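Local coordinates for protein aldo-keto reductase family 1, member B4 (Aldose reductase) (Schistosoma japonicum, PDB 4HBK) that probably reduces aldehydes such as aldoses to the corresponding alcohols with NADPH, as an aldose reductase of the aldo/keto reductase family, at residues 108-113 and 139-144; 173-178 and 188-193; 211-216 and 237-242; 121-126 and 179-184. One frame throughout, in Å; residues are numbered along the deposited sequence.

Interaction 1: residues 108-113 and 139-144; sequences ITSKLW and DLYLIH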
loop_
_atom_site.group_PDB
_atom_site.type_symbol
_atom_site.label_atom_id
_atom_site.label_comp_id
_atom_site.label_asym_id
_atom_site.label_seq_id
_atom_site.Cartn_x
_atom_site.Cartn_y
_atom_site.Cartn_z
ATOM N N ILE A 108 11.007 -1.610 -2.609
ATOM C CA ILE A 108 10.655 -1.558 -1.195
ATOM C C ILE A 108 9.843 -0.310 -0.855
ATOM O O ILE A 108 10.295 0.820 -1.066
ATOM C CB ILE A 108 11.910 -1.515 -0.324
ATOM C CG1 ILE A 108 12.841 -2.680 -0.669
ATOM C CG2 ILE A 108 11.529 -1.491 1.153
ATOM C CD1 ILE A 108 12.333 -4.013 -0.180
ATOM N N THR A 109 8.659 -0.517 -0.296
ATOM C CA THR A 109 7.810 0.583 0.129
ATOM C C THR A 109 7.716 0.628 1.638
ATOM O O THR A 109 7.578 -0.407 2.295
ATOM C CB THR A 109 6.379 0.424 -0.401
ATOM O OG1 THR A 109 6.385 0.510 -1.834
ATOM C CG2 THR A 109 5.468 1.505 0.183
ATOM N N SER A 110 7.802 1.829 2.195
ATOM C CA SER A 110 7.425 2.022 3.585
ATOM C C SER A 110 6.545 3.253 3.696
ATOM O O SER A 110 6.288 3.938 2.703
ATOM C CB SER A 110 8.630 2.139 4.511
ATOM O OG SER A 110 8.183 2.167 5.862
ATOM N N LYS A 111 6.072 3.531 4.902
ATOM C CA LYS A 111 5.082 4.581 5.073
ATOM C C LYS A 111 5.370 5.388 6.325
ATOM O O LYS A 111 5.750 4.844 7.370
ATOM C CB LYS A 111 3.676 3.984 5.139
ATOM C CG LYS A 111 3.411 2.861 4.140
ATOM C CD LYS A 111 1.920 2.512 4.083
ATOM C CE LYS A 111 1.636 1.292 3.188
ATOM N NZ LYS A 111 2.269 0.020 3.660
ATOM N N LEU A 112 5.189 6.694 6.204
ATOM C CA LEU A 112 5.372 7.614 7.307
ATOM C C LEU A 112 4.145 7.566 8.199
ATOM O O LEU A 112 3.036 7.801 7.718
ATOM C CB LEU A 112 5.542 9.032 6.749
ATOM C CG LEU A 112 5.595 10.165 7.779
ATOM C CD1 LEU A 112 6.853 10.034 8.622
ATOM C CD2 LEU A 112 5.554 11.522 7.083
ATOM N N TRP A 113 4.338 7.283 9.492
ATOM C CA TRP A 113 3.216 7.164 10.419
ATOM C C TRP A 113 2.703 8.495 10.982
ATOM O O TRP A 113 3.473 9.443 11.149
ATOM C CB TRP A 113 3.532 6.205 11.568
ATOM C CG TRP A 113 2.368 6.050 12.489
ATOM C CD1 TRP A 113 2.294 6.431 13.797
ATOM C CD2 TRP A 113 1.076 5.522 12.151
ATOM N NE1 TRP A 113 1.049 6.141 14.302
ATOM C CE2 TRP A 113 0.281 5.588 13.313
ATOM C CE3 TRP A 113 0.523 4.985 10.984
ATOM C CZ2 TRP A 113 -1.043 5.146 13.340
ATOM C CZ3 TRP A 113 -0.784 4.537 11.016
ATOM C CH2 TRP A 113 -1.555 4.623 12.186
ATOM N N ASP A 139 12.344 2.680 -2.237
ATOM C CA ASP A 139 11.815 2.942 -3.566
ATOM C C ASP A 139 10.590 3.847 -3.496
ATOM O O ASP A 139 10.385 4.691 -4.373
ATOM C CB ASP A 139 11.487 1.639 -4.285
ATOM C CG ASP A 139 12.731 0.847 -4.609
ATOM O OD1 ASP A 139 13.341 1.132 -5.656
ATOM O OD2 ASP A 139 13.105 -0.038 -3.805
ATOM N N LEU A 140 9.794 3.674 -2.446
ATOM C CA LEU A 140 8.549 4.416 -2.307
ATOM C C LEU A 140 8.254 4.684 -0.822
ATOM O O LEU A 140 8.417 3.798 0.024
ATOM C CB LEU A 140 7.393 3.638 -2.968
ATOM C CG LEU A 140 6.006 4.295 -2.986
ATOM C CD1 LEU A 140 6.074 5.658 -3.652
ATOM C CD2 LEU A 140 4.915 3.400 -3.631
ATOM N N TYR A 141 7.828 5.909 -0.516
ATOM C CA TYR A 141 7.504 6.307 0.849
ATOM C C TYR A 141 6.198 7.080 0.808
ATOM O O TYR A 141 6.106 8.129 0.171
ATOM C CB TYR A 141 8.621 7.191 1.407
ATOM C CG TYR A 141 8.704 7.293 2.929
ATOM C CD1 TYR A 141 8.539 6.172 3.749
ATOM C CD2 TYR A 141 9.001 8.510 3.540
ATOM C CE1 TYR A 141 8.644 6.275 5.148
ATOM C CE2 TYR A 141 9.110 8.624 4.918
ATOM C CZ TYR A 141 8.936 7.516 5.722
ATOM O OH TYR A 141 9.054 7.672 7.090
ATOM N N LEU A 142 5.185 6.552 1.490
ATOM C CA LEU A 142 3.838 7.100 1.439
ATOM C C LEU A 142 3.465 7.780 2.739
ATOM O O LEU A 142 3.836 7.322 3.817
ATOM C CB LEU A 142 2.824 5.975 1.230
ATOM C CG LEU A 142 3.021 5.039 0.046
ATOM C CD1 LEU A 142 1.857 4.060 -0.015
ATOM C CD2 LEU A 142 3.140 5.844 -1.246
ATOM N N ILE A 143 2.691 8.851 2.653
ATOM C CA ILE A 143 2.020 9.338 3.850
ATOM C C ILE A 143 0.889 8.364 4.197
ATOM O O ILE A 143 -0.026 8.144 3.393
ATOM C CB ILE A 143 1.479 10.754 3.656
ATOM C CG1 ILE A 143 2.617 11.690 3.236
ATOM C CG2 ILE A 143 0.816 11.246 4.944
ATOM C CD1 ILE A 143 2.216 13.146 3.160
ATOM N N HIS A 144 0.954 7.763 5.385
ATOM C CA HIS A 144 0.071 6.626 5.700
ATOM C C HIS A 144 -1.414 7.003 5.742
ATOM O O HIS A 144 -2.258 6.236 5.278
ATOM C CB HIS A 144 0.486 5.974 7.015
ATOM C CG HIS A 144 0.159 4.518 7.101
ATOM N ND1 HIS A 144 1.046 3.589 7.613
ATOM C CD2 HIS A 144 -0.956 3.829 6.763
ATOM C CE1 HIS A 144 0.487 2.392 7.583
ATOM N NE2 HIS A 144 -0.727 2.509 7.077
HETATM O O HOH W 1 3.407 3.640 9.062
HETATM O O HOH W 2 8.313 5.392 8.287
#
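Strands 108-112 and 140-143 run side by side in the same direction, their axes 4.5 Å apart and inclined at 28°. Backbone bonds go to and fro between them: Ser-110 N to Leu-140 O, Leu-142 N to Ser-110 O, Leu-112 N to Leu-142 O at 2.8 Å, and finally His-144 N to Leu-112 O. At the other end the carboxylate of Asp-139, also bridged to Arg-103, takes the N-H of Ile-108 on OD2 (N to OD2 2.9 Å), the donor tilted well out of the carboxylate plane.

His-144, the predicted substrate-binding residue, has its ring between two neighbours. Lys-111 CD lies over the centre of one face, 3.8 Å from the centroid; on the opposite face Trp-113 presents its edge in a T-shaped pair, the planes at 90°. With CG anti to the backbone N (chi1 -152°), the imidazole turns toward both. A water at its edge joins ND1 (2.8 Å) to Lys-111 O, which helps to set the ring's rotation; a second water links that carbonyl to Tyr-141 OH. The long, flexible Lys-111 suits its place, since its methylenes cover the imidazole while NZ reaches Asp-77.

Tyr-141 and Leu-112 face helices 119-133 and 171-183, Ser-110 helix 119-133, with its OG held by Glu-85, whereas Lys-111 and Leu-142 point into the barrel toward Gln-215. Helix 119-133 completes the beta-alpha-beta unit, and strands 75-77 and 187-193 flank the pair.

Interaction 2: residues 173-178 and 188-193; sequences DTWKEM and KSIGLS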
loop_
_atom_site.group_PDB
_atom_site.type_symbol
_atom_site.label_atom_id
_atom_site.label_comp_id
_atom_site.label_asym_id
_atom_site.label_seq_id
_atom_site.Cartn_x
_atom_site.Cartn_y
_atom_site.Cartn_z
ATOM N N ASP A 173 2.615 20.868 4.073
ATOM C CA ASP A 173 3.806 21.041 4.901
ATOM C C ASP A 173 4.544 19.719 5.118
ATOM O O ASP A 173 5.776 19.671 5.062
ATOM C CB ASP A 173 3.451 21.662 6.256
ATOM C CG ASP A 173 2.894 23.077 6.133
ATOM O OD1 ASP A 173 2.873 23.644 5.016
ATOM O OD2 ASP A 173 2.481 23.625 7.171
ATOM N N THR A 174 3.802 18.649 5.388
ATOM C CA THR A 174 4.432 17.339 5.500
ATOM C C THR A 174 5.046 16.985 4.151
ATOM O O THR A 174 6.167 16.479 4.079
ATOM C CB THR A 174 3.442 16.256 5.910
ATOM O OG1 THR A 174 2.835 16.618 7.157
ATOM C CG2 THR A 174 4.156 14.911 6.078
ATOM N N TRP A 175 4.326 17.291 3.076
ATOM C CA TRP A 175 4.791 16.920 1.751
ATOM C C TRP A 175 6.115 17.586 1.409
ATOM O O TRP A 175 6.964 16.979 0.756
ATOM C CB TRP A 175 3.743 17.239 0.684
ATOM C CG TRP A 175 4.093 16.683 -0.656
ATOM C CD1 TRP A 175 4.616 17.365 -1.719
ATOM C CD2 TRP A 175 3.949 15.320 -1.085
ATOM N NE1 TRP A 175 4.802 16.511 -2.784
ATOM C CE2 TRP A 175 4.397 15.258 -2.425
ATOM C CE3 TRP A 175 3.487 14.153 -0.470
ATOM C CZ2 TRP A 175 4.393 14.067 -3.152
ATOM C CZ3 TRP A 175 3.482 12.982 -1.195
ATOM C CH2 TRP A 175 3.939 12.943 -2.520
ATOM N N LYS A 176 6.291 18.833 1.837
ATOM C CA LYS A 176 7.549 19.524 1.573
ATOM C C LYS A 176 8.724 18.717 2.119
ATOM O O LYS A 176 9.756 18.598 1.459
ATOM C CB LYS A 176 7.554 20.947 2.145
ATOM C CG LYS A 176 6.923 21.963 1.222
ATOM C CD LYS A 176 7.567 23.345 1.372
ATOM C CE LYS A 176 6.914 24.140 2.483
ATOM N NZ LYS A 176 5.431 24.191 2.289
ATOM N N GLU A 177 8.566 18.160 3.315
ATOM C CA GLU A 177 9.626 17.340 3.890
ATOM C C GLU A 177 9.799 16.033 3.129
ATOM O O GLU A 177 10.910 15.512 3.025
ATOM C CB GLU A 177 9.369 17.057 5.369
ATOM C CG GLU A 177 9.703 18.215 6.274
ATOM C CD GLU A 177 11.139 18.672 6.110
ATOM O OE1 GLU A 177 11.332 19.877 5.877
ATOM O OE2 GLU A 177 12.069 17.830 6.203
ATOM N N MET A 178 8.701 15.497 2.605
ATOM C CA MET A 178 8.777 14.266 1.820
ATOM C C MET A 178 9.609 14.554 0.577
ATOM O O MET A 178 10.382 13.713 0.112
ATOM C CB MET A 178 7.387 13.772 1.409
ATOM C CG MET A 178 6.482 13.362 2.571
ATOM S SD MET A 178 6.971 11.802 3.313
ATOM C CE MET A 178 6.419 10.649 2.054
ATOM N N LYS A 188 13.239 7.295 -3.545
ATOM C CA LYS A 188 13.163 7.518 -4.999
ATOM C C LYS A 188 11.850 8.165 -5.436
ATOM O O LYS A 188 11.832 9.049 -6.302
ATOM C CB LYS A 188 13.365 6.224 -5.775
ATOM C CG LYS A 188 14.678 5.517 -5.506
ATOM C CD LYS A 188 15.875 6.366 -5.875
ATOM C CE LYS A 188 17.123 5.501 -6.028
ATOM N NZ LYS A 188 18.343 6.301 -6.356
ATOM N N SER A 189 10.745 7.703 -4.852
ATOM C CA SER A 189 9.424 8.213 -5.206
ATOM C C SER A 189 8.627 8.387 -3.927
ATOM O O SER A 189 8.814 7.634 -2.976
ATOM C CB SER A 189 8.693 7.232 -6.125
ATOM O OG SER A 189 9.447 6.903 -7.281
ATOM N N ILE A 190 7.744 9.377 -3.900
ATOM C CA ILE A 190 6.872 9.586 -2.749
ATOM C C ILE A 190 5.395 9.506 -3.156
ATOM O O ILE A 190 5.059 9.701 -4.322
ATOM C CB ILE A 190 7.172 10.946 -2.082
ATOM C CG1 ILE A 190 7.213 12.050 -3.144
ATOM C CG2 ILE A 190 8.502 10.883 -1.321
ATOM C CD1 ILE A 190 7.547 13.437 -2.573
ATOM N N GLY A 191 4.517 9.216 -2.201
ATOM C CA GLY A 191 3.103 9.087 -2.504
ATOM C C GLY A 191 2.167 9.192 -1.306
ATOM O O GLY A 191 2.573 9.604 -0.219
ATOM N N LEU A 192 0.910 8.803 -1.510
ATOM C CA LEU A 192 -0.139 9.002 -0.518
ATOM C C LEU A 192 -0.865 7.702 -0.207
ATOM O O LEU A 192 -0.964 6.821 -1.051
ATOM C CB LEU A 192 -1.143 10.042 -1.034
ATOM C CG LEU A 192 -0.537 11.390 -1.448
ATOM C CD1 LEU A 192 -1.533 12.234 -2.241
ATOM C CD2 LEU A 192 -0.024 12.161 -0.242
ATOM N N SER A 193 -1.369 7.589 1.014
ATOM C CA SER A 193 -2.202 6.461 1.397
ATOM C C SER A 193 -3.481 6.958 2.058
ATOM O O SER A 193 -3.431 7.825 2.920
ATOM C CB SER A 193 -1.443 5.519 2.338
ATOM O OG SER A 193 -2.252 4.409 2.696
#
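Helix 171-183 packs on the outside of the parallel barrel against strand 187-193, the strand that follows it in the chain, and Trp-175 and Met-178 meet Ile-190 and Leu-192 there. The helix runs nearly antiparallel to the strand, at 151°, with the axes 9.7 Å apart, and side chains fill the gap.

Ile-190 does most of the touching. Its CD1 sits over one face of the indole, displaced toward the rim, and comes 3.3 Å from Trp-175 CZ2. Ile-190 CG1 also lies against the benzene part of the ring, 3.5 Å from Trp-175 CH2. This reach depends on chi1 of 49°, which places CG1 between the backbone N and the carbonyl carbon and turns Ile-190 CG2 toward the helix, 4.0 Å from Met-178 CE. The bent methionine chain slides past the isoleucine in the opposite direction, a flexible filler beside a branched one.

The indole lies with its edge to the strand: Gly-191 O is 3.6 Å from Trp-175 CZ3, close to the ring plane. Leu-192 CD2 meets the same carbon, Trp-175 CZ3, at 3.7 Å, its side chain crossing the tryptophan at about a right angle. A large flat residue suits this position because it spans from helix to sheet, and its polar NE1 is satisfied by Ile-209 O.

Such apolar packing of an outer helix on the strand that follows it is characteristic of the TIM barrel, the (beta/alpha)8 fold of aldo/keto reductases.

Interaction 3: residues 211-216 and 237-242; sequences PANLQI and TVTAYA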
loop_
_atom_site.group_PDB
_atom_site.type_symbol
_atom_site.label_atom_id
_atom_site.label_comp_id
_atom_site.label_asym_id
_atom_site.label_seq_id
_atom_site.Cartn_x
_atom_site.Cartn_y
_atom_site.Cartn_z
ATOM N N PRO A 211 3.115 13.295 -6.285
ATOM C CA PRO A 211 2.988 11.938 -5.753
ATOM C C PRO A 211 3.041 10.976 -6.928
ATOM O O PRO A 211 2.486 11.302 -7.982
ATOM C CB PRO A 211 1.600 11.944 -5.105
ATOM C CG PRO A 211 0.906 13.217 -5.631
ATOM C CD PRO A 211 1.999 14.170 -5.902
ATOM N N ALA A 212 3.728 9.846 -6.766
ATOM C CA ALA A 212 3.848 8.842 -7.819
ATOM C C ALA A 212 2.831 7.725 -7.646
ATOM O O ALA A 212 2.551 6.966 -8.582
ATOM C CB ALA A 212 5.254 8.245 -7.821
ATOM N N ASN A 213 2.280 7.607 -6.443
ATOM C CA ASN A 213 1.440 6.463 -6.138
ATOM C C ASN A 213 0.419 6.772 -5.048
ATOM O O ASN A 213 0.687 7.561 -4.139
ATOM C CB ASN A 213 2.327 5.275 -5.743
ATOM C CG ASN A 213 1.535 4.072 -5.288
ATOM O OD1 ASN A 213 1.421 3.817 -4.087
ATOM N ND2 ASN A 213 0.994 3.309 -6.241
ATOM N N LEU A 214 -0.758 6.165 -5.166
ATOM C CA LEU A 214 -1.803 6.283 -4.160
ATOM C C LEU A 214 -2.149 4.856 -3.761
ATOM O O LEU A 214 -2.378 4.010 -4.638
ATOM C CB LEU A 214 -3.041 6.972 -4.748
ATOM C CG LEU A 214 -4.314 6.978 -3.892
ATOM C CD1 LEU A 214 -4.160 7.874 -2.666
ATOM C CD2 LEU A 214 -5.546 7.386 -4.709
ATOM N N GLN A 215 -2.154 4.580 -2.460
ATOM C CA GLN A 215 -2.524 3.259 -1.963
ATOM C C GLN A 215 -3.815 3.402 -1.176
ATOM O O GLN A 215 -3.898 4.217 -0.266
ATOM C CB GLN A 215 -1.413 2.640 -1.084
ATOM C CG GLN A 215 -1.763 1.233 -0.554
ATOM C CD GLN A 215 -0.629 0.547 0.231
ATOM O OE1 GLN A 215 -0.844 0.078 1.347
ATOM N NE2 GLN A 215 0.566 0.469 -0.362
ATOM N N ILE A 216 -4.819 2.618 -1.539
ATOM C CA ILE A 216 -6.147 2.724 -0.949
ATOM C C ILE A 216 -6.774 1.343 -0.954
ATOM O O ILE A 216 -6.304 0.453 -1.667
ATOM C CB ILE A 216 -7.055 3.651 -1.781
ATOM C CG1 ILE A 216 -6.864 3.374 -3.287
ATOM C CG2 ILE A 216 -6.781 5.113 -1.443
ATOM C CD1 ILE A 216 -7.777 4.199 -4.209
ATOM N N THR A 237 -0.108 6.275 -10.131
ATOM C CA THR A 237 -0.423 4.853 -10.156
ATOM C C THR A 237 -1.171 4.560 -8.868
ATOM O O THR A 237 -1.064 5.314 -7.892
ATOM C CB THR A 237 0.817 3.982 -10.201
ATOM O OG1 THR A 237 1.555 4.149 -8.982
ATOM C CG2 THR A 237 1.688 4.334 -11.419
ATOM N N VAL A 238 -1.922 3.466 -8.858
ATOM C CA VAL A 238 -2.787 3.175 -7.733
ATOM C C VAL A 238 -2.574 1.762 -7.248
ATOM O O VAL A 238 -2.569 0.823 -8.033
ATOM C CB VAL A 238 -4.266 3.360 -8.102
ATOM C CG1 VAL A 238 -5.148 3.109 -6.887
ATOM C CG2 VAL A 238 -4.501 4.773 -8.649
ATOM N N THR A 239 -2.409 1.617 -5.941
ATOM C CA THR A 239 -2.180 0.320 -5.342
ATOM C C THR A 239 -3.396 -0.060 -4.532
ATOM O O THR A 239 -3.939 0.756 -3.779
ATOM C CB THR A 239 -0.948 0.347 -4.426
ATOM O OG1 THR A 239 0.229 0.567 -5.218
ATOM C CG2 THR A 239 -0.809 -0.970 -3.645
ATOM N N ALA A 240 -3.829 -1.304 -4.694
ATOM C CA ALA A 240 -4.972 -1.796 -3.956
ATOM C C ALA A 240 -4.472 -2.481 -2.714
ATOM O O ALA A 240 -3.750 -3.464 -2.798
ATOM C CB ALA A 240 -5.757 -2.775 -4.796
ATOM N N TYR A 241 -4.841 -1.971 -1.549
ATOM C CA TYR A 241 -4.583 -2.747 -0.363
ATOM C C TYR A 241 -5.833 -3.530 0.040
ATOM O O TYR A 241 -6.942 -3.233 -0.418
ATOM C CB TYR A 241 -3.963 -1.913 0.764
ATOM C CG TYR A 241 -4.868 -1.017 1.584
ATOM C CD1 TYR A 241 -5.778 -1.541 2.498
ATOM C CD2 TYR A 241 -4.732 0.365 1.514
ATOM C CE1 TYR A 241 -6.582 -0.696 3.284
ATOM C CE2 TYR A 241 -5.515 1.211 2.288
ATOM C CZ TYR A 241 -6.434 0.684 3.167
ATOM O OH TYR A 241 -7.189 1.553 3.917
ATOM N N ALA A 242 -5.636 -4.549 0.871
ATOM C CA ALA A 242 -6.705 -5.493 1.192
ATOM C C ALA A 242 -7.407 -5.954 -0.083
ATOM O O ALA A 242 -8.636 -5.899 -0.165
ATOM C CB ALA A 242 -7.705 -4.857 2.148
HETATM O O HOH W 3 1.879 1.273 -3.180
#
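Asn-213, Thr-237 and Thr-239 form a polar cluster on one face of a parallel strand pair, the asparagine side chain crossing both threonines at about a right angle. Asn-213 ND2 gives one N-H to Thr-237 OG1 (2.9 Å, nearly straight and in the amide plane) and one to Thr-239 OG1 (3.0 Å), the latter tilted slightly from the plane. CG stands anti to the backbone N (chi1 175°), which carries the amide across to the neighbouring strand. A two-donor nitrogen suits a place between two hydroxyls, and both bonds fix the rotation of the amide. Thr-237 OG1 donates a hydrogen bond to Ala-212 O. A water collects Asn-213 OD1, Thr-239 OG1 and Gln-215 NE2, so buried polar atoms satisfy one another.

Farther along this face the extended Gln-215 crosses Thr-239 obliquely, touching its CG2, and brings CG to the edge of the Tyr-241 ring, 3.7 Å from CD2; the amide and ring planes are 63° apart. Its NE2 also holds Asp-77, and Tyr-241 OH bonds to Asn-194. On the other face, Ile-216 CD1 and Val-238 CG1 meet at 3.9 Å beneath helix 225-233, where branched apolar residues fit.

Backbone bonds such as Thr-239 N to Leu-214 O (2.7 Å) join strands inclined at 21°. Parallel neighbours joined by a beta-alpha-beta crossover, one face turned into the barrel and the other covered by the connecting helix, are characteristic of the TIM barrel.

Interaction 4: residues 121-126 and 179-184; sequences HVRKAC and EKLVDE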
loop_
_atom_site.group_PDB
_atom_site.type_symbol
_atom_site.label_atom_id
_atom_site.label_comp_id
_atom_site.label_asym_id
_atom_site.label_seq_id
_atom_site.Cartn_x
_atom_site.Cartn_y
_atom_site.Cartn_z
ATOM N N HIS A 121 9.860 16.244 12.194
ATOM C CA HIS A 121 9.995 14.832 12.550
ATOM C C HIS A 121 10.092 13.875 11.353
ATOM O O HIS A 121 10.510 12.729 11.502
ATOM C CB HIS A 121 8.826 14.396 13.438
ATOM C CG HIS A 121 8.771 15.101 14.754
ATOM N ND1 HIS A 121 7.623 15.701 15.234
ATOM C CD2 HIS A 121 9.725 15.313 15.693
ATOM C CE1 HIS A 121 7.873 16.256 16.406
ATOM N NE2 HIS A 121 9.137 16.031 16.709
ATOM N N VAL A 122 9.685 14.336 10.175
ATOM C CA VAL A 122 9.653 13.478 8.993
ATOM C C VAL A 122 11.002 12.804 8.687
ATOM O O VAL A 122 11.058 11.600 8.474
ATOM C CB VAL A 122 9.163 14.246 7.761
ATOM C CG1 VAL A 122 9.226 13.361 6.532
ATOM C CG2 VAL A 122 7.743 14.764 7.980
ATOM N N ARG A 123 12.084 13.573 8.692
ATOM C CA ARG A 123 13.405 13.049 8.334
ATOM C C ARG A 123 13.839 11.896 9.229
ATOM O O ARG A 123 14.273 10.838 8.746
ATOM C CB ARG A 123 14.457 14.165 8.384
ATOM C CG ARG A 123 15.918 13.683 8.339
ATOM C CD ARG A 123 16.252 13.047 7.012
ATOM N NE ARG A 123 15.888 13.939 5.919
ATOM C CZ ARG A 123 16.761 14.566 5.138
ATOM N NH1 ARG A 123 18.066 14.383 5.319
ATOM N NH2 ARG A 123 16.324 15.365 4.169
ATOM N N LYS A 124 13.726 12.096 10.534
ATOM C CA LYS A 124 14.162 11.074 11.477
ATOM C C LYS A 124 13.326 9.810 11.354
ATOM O O LYS A 124 13.844 8.712 11.501
ATOM C CB LYS A 124 14.146 11.608 12.917
ATOM C CG LYS A 124 15.190 12.700 13.162
ATOM C CD LYS A 124 15.307 13.081 14.641
ATOM C CE LYS A 124 16.435 14.094 14.869
ATOM N NZ LYS A 124 17.794 13.538 14.558
ATOM N N ALA A 125 12.030 9.959 11.083
ATOM C CA ALA A 125 11.170 8.788 10.954
ATOM C C ALA A 125 11.608 7.963 9.750
ATOM O O ALA A 125 11.666 6.743 9.814
ATOM C CB ALA A 125 9.715 9.201 10.822
ATOM N N CYS A 126 11.915 8.638 8.647
ATOM C CA CYS A 126 12.383 7.937 7.459
ATOM C C CYS A 126 13.712 7.243 7.744
ATOM O O CYS A 126 13.902 6.078 7.400
ATOM C CB CYS A 126 12.535 8.896 6.280
ATOM S SG CYS A 126 12.928 8.056 4.714
ATOM N N GLU A 179 9.444 15.754 0.043
ATOM C CA GLU A 179 10.115 16.120 -1.192
ATOM C C GLU A 179 11.610 16.173 -0.977
ATOM O O GLU A 179 12.386 15.801 -1.861
ATOM C CB GLU A 179 9.598 17.460 -1.695
ATOM C CG GLU A 179 8.180 17.377 -2.180
ATOM C CD GLU A 179 7.664 18.699 -2.678
ATOM O OE1 GLU A 179 8.051 19.747 -2.106
ATOM O OE2 GLU A 179 6.872 18.688 -3.647
ATOM N N LYS A 180 12.012 16.618 0.209
ATOM C CA LYS A 180 13.428 16.720 0.530
ATOM C C LYS A 180 14.079 15.345 0.586
ATOM O O LYS A 180 15.256 15.193 0.271
ATOM C CB LYS A 180 13.633 17.441 1.860
ATOM C CG LYS A 180 13.332 18.919 1.831
ATOM C CD LYS A 180 13.643 19.533 3.186
ATOM C CE LYS A 180 13.229 20.991 3.243
ATOM N NZ LYS A 180 13.211 21.488 4.659
ATOM N N LEU A 181 13.309 14.340 0.984
ATOM C CA LEU A 181 13.813 12.973 1.021
ATOM C C LEU A 181 14.198 12.528 -0.383
ATOM O O LEU A 181 15.173 11.788 -0.574
ATOM C CB LEU A 181 12.766 12.022 1.614
ATOM C CG LEU A 181 12.369 12.281 3.071
ATOM C CD1 LEU A 181 11.193 11.410 3.492
ATOM C CD2 LEU A 181 13.564 12.079 4.015
ATOM N N VAL A 182 13.425 12.970 -1.368
ATOM C CA VAL A 182 13.739 12.660 -2.756
ATOM C C VAL A 182 15.002 13.431 -3.186
ATOM O O VAL A 182 15.918 12.852 -3.773
ATOM C CB VAL A 182 12.563 13.013 -3.699
ATOM C CG1 VAL A 182 12.977 12.852 -5.166
ATOM C CG2 VAL A 182 11.360 12.148 -3.394
ATOM N N ASP A 183 15.043 14.733 -2.890
ATOM C CA ASP A 183 16.217 15.556 -3.181
ATOM C C ASP A 183 17.508 14.899 -2.684
ATOM O O ASP A 183 18.529 14.918 -3.369
ATOM C CB ASP A 183 16.094 16.945 -2.541
ATOM C CG ASP A 183 14.958 17.788 -3.133
ATOM O OD1 ASP A 183 14.450 17.476 -4.230
ATOM O OD2 ASP A 183 14.575 18.788 -2.489
ATOM N N GLU A 184 17.448 14.323 -1.490
ATOM C CA GLU A 184 18.622 13.789 -0.809
ATOM C C GLU A 184 18.956 12.354 -1.193
ATOM O O GLU A 184 19.959 11.815 -0.743
ATOM C CB GLU A 184 18.398 13.828 0.701
ATOM C CG GLU A 184 18.125 15.206 1.254
ATOM C CD GLU A 184 19.333 15.799 1.936
ATOM O OE1 GLU A 184 20.178 16.390 1.232
ATOM O OE2 GLU A 184 19.437 15.665 3.175
#
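This is a helix-helix contact on the outer layer of the barrel, apolar where it turns inward and charged at its rim: Leu-181 packs between Val-122, Arg-123 and Cys-126, and Arg-123 pairs with Glu-184. The short helical segments 121-126 and 179-183 cross at -55° with axes 10.7 Å apart, a separation bridged by side chains.

Leu-181 provides the apolar part with its two methyl groups. Leu-181 CD1 lies 4.0 Å from Cys-126 SG and 4.1 Å from Val-122 CG1, while Leu-181 CD2 turns to the arginine and comes 3.5 Å from Arg-123 NE. A branched leucine can serve these neighbours at once, and the small cysteine and the valine offer it a compact apolar surface. In the (beta/alpha)8 barrel, helices 119-133 and 171-183 cover the outside of the sheet, and here Cys-126 and Leu-181 also rest on Tyr-141 of the strand layer and on Val-187.

Toward solvent, the arginine chain slides past Leu-181 in the opposite direction, bent at chi2 and chi3, so that its guanidinium reaches Glu-184. Arg-123 NH1 donates to Glu-184 OE2 at 2.8 Å, within the guanidinium plane and onto the anti lone pair of the carboxylate; the bond from Arg-123 NH2 to Glu-184 OE2, 3.3 Å, is weak. The two charged planes stand 42° apart. Long polar chains suit this rim: the arginine's stem lies along the leucine while its guanidinium meets the exposed Glu-184. Lys-180, close to the guanidinium at its CB, sends its amino group to Glu-177 instead.

Overall arrangement
The contacts follow the wall of one barrel. Strand 138-143 of interaction 1 is probably hydrogen-bonded to strand 187-193 of interaction 2 (Ile-143 N to Gly-191 O, 3.0 Å), and that strand likewise to strand 213-217 of interaction 3 (Leu-192 O to Gln-215 N, 2.9 Å). Interactions 2 and 4 share helix 171-183, with centres about 8 Å apart. Tyr-141 CD2 lies beneath interaction 4, 3.6 Å from Leu-181 CD1. Interaction 3, in the wall, and interaction 4, in the outer helix layer, do not touch. Toward the predicted active site, His-144 comes about 4 Å from Tyr-82 (nearest side-chain atoms), the presumed proton donor, whose pKa Lys-111 is predicted to lower; Gln-215 OE1 lies 3.3 Å from Lys-111 CE.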